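Transcarboxylase 5S subunit (Propionibacterium freudenreichii subsp. shermanii, PDB 1RQB) catalyses the transfer of a carboxyl group from the biotin of the 1.3S subunit to pyruvate, forming oxaloacetate, with a cobalt ion bound in each subunit. Local coordinates at the interface of chains A and B. Residues are numbered along the deposited sequence; one frame, centred on the assembly and turned at random. Chains: chain A/B, transcarboxylase 5S subunit.

The interface of chains A and B. Residues chain A 231, 309, 311, 314; chain B 254, 266-267, 270.
Loop residues A:Thr231, A:Val309 and A:Thr311 and the short helix 313-316 of chain A lie against helix 265-271 and the 3-10 turn 254-256 of chain B. A direct hydrogen bond runs from B:Ser267 OG to the backbone carbonyl A:Thr231 O at 2.7 Å; the hydroxyl sits 21° off the carbonyl plane. A:Val309 CG1, anti to its own backbone nitrogen (chi1 -179°), touches B:Ser267 OG at 3.4 Å and, 3.9 Å away, B:Ser254 CB. The side chain of A:Thr311 stands nearly perpendicular to that of B:Glu266, A:Thr311 OG1 lying 3.5 Å from the B:Glu266 CB methylene. That threonine hydroxyl also binds two waters, one shared with B:Ser254 OG and the other with the carboxylate oxygen B:Glu270 OE2. Bent at chi2, B:Glu266 turns its carboxylate back to the 3-10 turn: OE1 takes B:Ser254 N through its syn lone pair at 2.8 Å, while B:Ser254 OG meets OE2 from above the carboxylate plane. An alanine here would remove the carboxylate and would probably leave B:Ser254 N and OG without these acceptors, freeing the serine to turn and weakening its water link to A:Thr311. At the other end, the side chains of B:Glu270 and A:Phe314 run antiparallel past one another, their carboxylate and ring planes 39° apart. B:Glu270 CD lies 3.6 Å from A:Phe314 CD1, at the rim of the ring rather than over its middle. A third water joins A:Val309 N to B:Ser254 O. The patch recurs with chains exchanged across the two-fold of the homodimer. On chain A, A:Thr231 lies in the loop after TIM-barrel strand 223-225, while A:Val309, A:Thr311 and A:Phe314 lie just before and in helix 313-316; on chain B, the 3-10 turn follows barrel strand 248-251 and helix 265-271 comes next.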
# COMPACT_ATOMS: atom_id res chain seq x y z
N THR A 231 0.46 8.70 -1.90
CA THR A 231 -0.65 8.75 -2.86
C THR A 231 -0.97 7.36 -3.42
O THR A 231 -1.92 7.20 -4.18
CB THR A 231 -0.29 9.60 -4.06
OG1 THR A 231 0.92 9.08 -4.64
CG2 THR A 231 -0.10 11.05 -3.64
N VAL A 309 -3.69 6.14 2.32
CA VAL A 309 -3.61 6.64 0.94
C VAL A 309 -4.38 7.95 0.81
O VAL A 309 -5.53 8.05 1.23
CB VAL A 309 -4.25 5.63 -0.06
CG1 VAL A 309 -4.15 6.17 -1.51
CG2 VAL A 309 -3.59 4.29 0.07
N THR A 311 -4.83 10.87 -2.34
CA THR A 311 -4.50 11.34 -3.69
C THR A 311 -5.01 12.76 -3.92
O THR A 311 -4.91 13.28 -5.03
CB THR A 311 -5.18 10.47 -4.79
OG1 THR A 311 -6.59 10.52 -4.59
CG2 THR A 311 -4.70 9.00 -4.74
N PHE A 314 -3.05 15.63 -5.90
CA PHE A 314 -2.95 15.74 -7.36
C PHE A 314 -3.86 16.85 -7.88
O PHE A 314 -3.66 17.36 -8.99
CB PHE A 314 -3.30 14.41 -8.03
CG PHE A 314 -2.22 13.37 -7.86
CD1 PHE A 314 -2.52 12.11 -7.35
CD2 PHE A 314 -0.91 13.66 -8.22
CE1 PHE A 314 -1.52 11.14 -7.20
CE2 PHE A 314 0.10 12.70 -8.07
CZ PHE A 314 -0.20 11.45 -7.57
N SER B 254 -10.02 4.36 -1.71
CA SER B 254 -8.77 4.49 -0.93
C SER B 254 -8.92 4.40 0.59
O SER B 254 -8.01 3.91 1.25
CB SER B 254 -8.01 5.76 -1.34
OG SER B 254 -8.71 6.94 -0.99
N GLU B 266 -8.71 5.37 -6.52
CA GLU B 266 -8.18 6.66 -6.97
C GLU B 266 -6.72 6.54 -7.40
O GLU B 266 -6.29 7.20 -8.35
CB GLU B 266 -8.32 7.70 -5.87
CG GLU B 266 -9.75 7.88 -5.39
CD GLU B 266 -9.98 7.19 -4.05
OE1 GLU B 266 -9.87 5.94 -3.98
OE2 GLU B 266 -10.24 7.90 -3.07
N SER B 267 -5.93 5.72 -6.71
CA SER B 267 -4.52 5.56 -7.07
C SER B 267 -4.41 4.92 -8.46
O SER B 267 -3.60 5.34 -9.29
CB SER B 267 -3.80 4.70 -6.04
OG SER B 267 -3.80 5.34 -4.77
N GLU B 270 -5.39 7.59 -11.04
CA GLU B 270 -4.39 8.66 -11.18
C GLU B 270 -3.08 8.19 -11.82
O GLU B 270 -2.45 8.94 -12.56
CB GLU B 270 -4.07 9.28 -9.82
CG GLU B 270 -5.24 9.98 -9.17
CD GLU B 270 -5.34 11.46 -9.53
OE1 GLU B 270 -4.67 11.91 -10.49
OE2 GLU B 270 -6.09 12.17 -8.83
O HOH W 1 -7.29 9.31 -1.83
O HOH W 2 -6.27 5.04 3.21
O HOH W 3 -7.89 11.06 -6.81